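Local coordinates for protein esterase (Uncultured bacterium, PDB 5EGN) that probably hydrolyses carboxylic esters and the lactone ring of N-acyl homoserine lactones, the signal molecules of bacterial quorum sensing, at residues A149-A152 / R153-R156; L25-F28 / S29-G32. The protein carries 2 engineered substitutions. All coordinates share one frame; numbering follows the deposited sequence.

Contact 1: A149-A152 / R153-R156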
loop_
_atom_site.group_PDB
_atom_site.type_symbol
_atom_site.label_atom_id
_atom_site.label_comp_id
_atom_site.label_asym_id
_atom_site.label_seq_id
_atom_site.Cartn_x
_atom_site.Cartn_y
_atom_site.Cartn_z
ATOM N N ALA A 149 14.907 5.580 12.600
ATOM C CA ALA A 149 14.318 4.372 12.033
ATOM C C ALA A 149 14.710 4.164 10.575
ATOM O O ALA A 149 14.498 3.087 10.016
ATOM C CB ALA A 149 12.805 4.418 12.160
ATOM N N VAL A 150 15.272 5.195 9.955
ATOM C CA VAL A 150 15.702 5.090 8.567
ATOM C C VAL A 150 17.174 5.455 8.426
ATOM O O VAL A 150 17.693 6.282 9.175
ATOM C CB VAL A 150 14.856 5.987 7.642
ATOM C CG1 VAL A 150 13.465 5.398 7.457
ATOM C CG2 VAL A 150 14.773 7.401 8.195
ATOM N N SER A 151 17.846 4.828 7.468
ATOM C CA SER A 151 19.261 5.087 7.243
ATOM C C SER A 151 19.465 6.451 6.598
ATOM O O SER A 151 18.517 7.053 6.090
ATOM C CB SER A 151 19.880 3.995 6.369
ATOM O OG SER A 151 19.415 4.080 5.035
ATOM N N ALA A 152 20.701 6.935 6.627
ATOM C CA ALA A 152 21.044 8.207 6.006
ATOM C C ALA A 152 20.820 8.136 4.499
ATOM O O ALA A 152 20.316 9.080 3.887
ATOM C CB ALA A 152 22.486 8.581 6.317
ATOM N N ARG A 153 21.191 7.000 3.915
ATOM C CA ARG A 153 21.007 6.758 2.490
ATOM C C ARG A 153 19.526 6.795 2.123
ATOM O O ARG A 153 19.150 7.303 1.066
ATOM C CB ARG A 153 21.622 5.413 2.105
ATOM C CG ARG A 153 21.634 5.107 0.620
ATOM C CD ARG A 153 22.360 3.797 0.380
ATOM N NE ARG A 153 22.273 3.344 -1.004
ATOM C CZ ARG A 153 23.327 3.026 -1.748
ATOM N NH1 ARG A 153 24.550 3.115 -1.241
ATOM N NH2 ARG A 153 23.161 2.620 -3.000
ATOM N N SER A 154 18.692 6.258 3.008
ATOM C CA SER A 154 17.248 6.284 2.812
ATOM C C SER A 154 16.702 7.699 2.961
ATOM O O SER A 154 15.793 8.096 2.239
ATOM C CB SER A 154 16.552 5.342 3.794
ATOM O OG SER A 154 16.882 3.991 3.524
ATOM N N LYS A 155 17.263 8.456 3.902
ATOM C CA LYS A 155 16.886 9.854 4.078
ATOM C C LYS A 155 17.249 10.667 2.843
ATOM O O LYS A 155 16.605 11.668 2.533
ATOM C CB LYS A 155 17.567 10.450 5.312
ATOM C CG LYS A 155 17.099 9.859 6.625
ATOM C CD LYS A 155 17.784 10.528 7.802
ATOM C CE LYS A 155 17.348 9.907 9.119
ATOM N NZ LYS A 155 17.963 10.586 10.291
ATOM N N ARG A 156 18.288 10.226 2.142
ATOM C CA ARG A 156 18.741 10.901 0.933
ATOM C C ARG A 156 17.863 10.552 -0.265
ATOM O O ARG A 156 17.319 11.439 -0.923
ATOM C CB ARG A 156 20.199 10.542 0.634
ATOM C CG ARG A 156 20.845 11.397 -0.448
ATOM C CD ARG A 156 22.221 10.865 -0.824
ATOM N NE ARG A 156 22.144 9.657 -1.641
ATOM C CZ ARG A 156 22.967 8.621 -1.526
ATOM N NH1 ARG A 156 23.933 8.632 -0.617
ATOM N NH2 ARG A 156 22.820 7.567 -2.317
#
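Val150 meets Lys155 five residues further on, where the lysine side chain turns back along the loop that leads into helix 152-157. CG2 of Val150 lies against the lysine's aliphatic chain, 3.7 Å from Lys155 CE, and the two side chains cross obliquely. The lysine chain, extended beyond CG, runs back past this methyl and carries NZ to the carbonyl of Glu147. Ser151 follows as the N-cap. Its OG stands between the backbone N and the carbonyl carbon (chi1 70°), placed to accept the amide of Ser154, with 3.1 Å from Ser154 N to Ser151 OG. The helix thus capped is one of those inserted between strands 110-116 and 206-211, where alpha/beta hydrolases commonly build their cap. The same hydroxyl lies within hydrogen-bonding reach of both Asp239 O and Glu247 OE2, which would have to share its proton, and that carboxylate oxygen also holds Ser154 OG, so the capping bond is tied to the loop and helix 244-247 that follow strand 233-237. The carbonyl of Ser151 opens the helical bonding, with Lys155 N 2.9 Å from Ser151 O. Ala152 begins the helix proper: its amide binds Glu213 OE1, and its O accepts from Arg156 N at 2.9 Å.

Contact 2: L25-F28 / S29-G32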
loop_
_atom_site.group_PDB
_atom_site.type_symbol
_atom_site.label_atom_id
_atom_site.label_comp_id
_atom_site.label_asym_id
_atom_site.label_seq_id
_atom_site.Cartn_x
_atom_site.Cartn_y
_atom_site.Cartn_z
ATOM N N LEU A 25 2.933 -9.201 8.910
ATOM C CA LEU A 25 2.565 -8.512 10.136
ATOM C C LEU A 25 3.288 -7.176 10.206
ATOM O O LEU A 25 4.500 -7.132 10.423
ATOM C CB LEU A 25 2.922 -9.369 11.349
ATOM C CG LEU A 25 2.360 -10.787 11.330
ATOM C CD1 LEU A 25 2.820 -11.592 12.537
ATOM C CD2 LEU A 25 0.851 -10.703 11.276
ATOM N N HIS A 26 2.539 -6.092 10.034
ATOM C CA HIS A 26 3.109 -4.749 9.939
ATOM C C HIS A 26 3.678 -4.243 11.268
ATOM O O HIS A 26 3.287 -4.723 12.330
ATOM C CB HIS A 26 2.045 -3.774 9.429
ATOM C CG HIS A 26 0.968 -3.481 10.425
ATOM N ND1 HIS A 26 1.117 -2.555 11.435
ATOM C CD2 HIS A 26 -0.275 -3.999 10.570
ATOM C CE1 HIS A 26 0.013 -2.513 12.158
ATOM N NE2 HIS A 26 -0.848 -3.378 11.655
ATOM N N PRO A 27 4.599 -3.262 11.212
ATOM C CA PRO A 27 5.143 -2.662 12.437
ATOM C C PRO A 27 4.134 -1.784 13.175
ATOM O O PRO A 27 3.046 -1.517 12.666
ATOM C CB PRO A 27 6.315 -1.819 11.924
ATOM C CG PRO A 27 5.951 -1.495 10.528
ATOM C CD PRO A 27 5.259 -2.724 10.009
ATOM N N PHE A 28 4.516 -1.340 14.367
ATOM C CA PHE A 28 3.651 -0.548 15.232
ATOM C C PHE A 28 3.301 0.802 14.604
ATOM O O PHE A 28 4.130 1.409 13.925
ATOM C CB PHE A 28 4.329 -0.354 16.594
ATOM C CG PHE A 28 3.396 0.081 17.687
ATOM C CD1 PHE A 28 2.216 -0.602 17.929
ATOM C CD2 PHE A 28 3.718 1.159 18.495
ATOM C CE1 PHE A 28 1.365 -0.201 18.945
ATOM C CE2 PHE A 28 2.874 1.562 19.511
ATOM C CZ PHE A 28 1.695 0.881 19.736
ATOM N N SER A 29 2.057 1.234 14.822
ATOM C CA SER A 29 1.516 2.519 14.354
ATOM C C SER A 29 1.254 2.571 12.846
ATOM O O SER A 29 0.714 3.557 12.346
ATOM C CB SER A 29 2.441 3.679 14.739
ATOM O OG SER A 29 3.478 3.832 13.787
ATOM N N THR A 30 1.625 1.517 12.127
ATOM C CA THR A 30 1.384 1.465 10.689
ATOM C C THR A 30 0.203 0.558 10.372
ATOM O O THR A 30 -0.659 0.330 11.221
ATOM C CB THR A 30 2.619 0.960 9.921
ATOM O OG1 THR A 30 2.808 -0.438 10.178
ATOM C CG2 THR A 30 3.863 1.722 10.348
ATOM N N ASN A 31 0.165 0.052 9.144
ATOM C CA ASN A 31 -0.819 -0.949 8.749
ATOM C C ASN A 31 -0.302 -1.823 7.613
ATOM O O ASN A 31 0.871 -1.751 7.249
ATOM C CB ASN A 31 -2.140 -0.292 8.344
ATOM C CG ASN A 31 -1.976 0.715 7.224
ATOM O OD1 ASN A 31 -1.796 0.350 6.062
ATOM N ND2 ASN A 31 -2.057 1.993 7.566
ATOM N N GLY A 32 -1.190 -2.639 7.054
ATOM C CA GLY A 32 -0.820 -3.617 6.045
ATOM C C GLY A 32 -0.272 -3.041 4.751
ATOM O O GLY A 32 0.478 -3.710 4.031
#
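The imidazole of His26 has one face covered by the backbone of Asn31, whose CA stands 3.5 Å from the centroid of the His26 ring and only 9° off its normal, a CH-pi contact centred on the ring. Outside this loop, the same imidazole stacks with His53 and meets His56 edge-to-face. The ring of Phe28 meets His56 as well, the two planes at about 65°, and Phe175 edge-to-face, while Phe180 and Ala183 of helix 177-185 touch its side chain.

What folds His26 over the returning chain is a type II beta turn from Pro27 to Thr30, with Ser29 in the left-handed region at its third position. Its closing bond, 3.4 Å from Thr30 N to Pro27 O, is weak, and side chains reinforce it. Thr30 OG1, set between its own backbone N and carbonyl carbon (chi1 71°), donates to Pro27 O over 2.7 Å from above the carbonyl plane. His26 ND1 reaches Pro27 O from the opposite face. The proline ring lies across the threonine at about a right angle, with 3.3 Å from Pro27 CG to Thr30 OG1.

The loop follows strand 21-25 and carries the His-Pro-Phe sequence at a position where many alpha/beta hydrolases place an oxyanion-hole segment. That role is consistent with the contact of Pro27 with the GxSxG nucleophile-elbow pattern and of Phe28 with Ile94, though it remains an inference here. The Asn31 backbone over its face would help to set the rotation of the imidazole. With Thr30 OG1 and, less certainly, His26 ND1 approaching from opposite faces, the carbonyl of Pro27 would probably hold the peptide leading into Phe28 in a defined orientation.

Contact 2 comes first along the chain, in the loop between strand 21-25 and helix 36-39, while contact 1 follows more than a hundred residues later at the start of helix 152-157. Their centres lie about 19 Å apart and their nearest atoms about 9 Å, without touching. Contact 2 is buried, its centre about 6 Å from the centre of the chain, at the end of a strand inside the mixed sheet; contact 1 is partly buried and peripheral. The two local motifs serve different parts of the alpha/beta hydrolase fold: a turn shaped beside the probable nucleophile elbow of the core, and a capped helix joining the inserted helical region to the segments that follow strands 206-211 and 233-237.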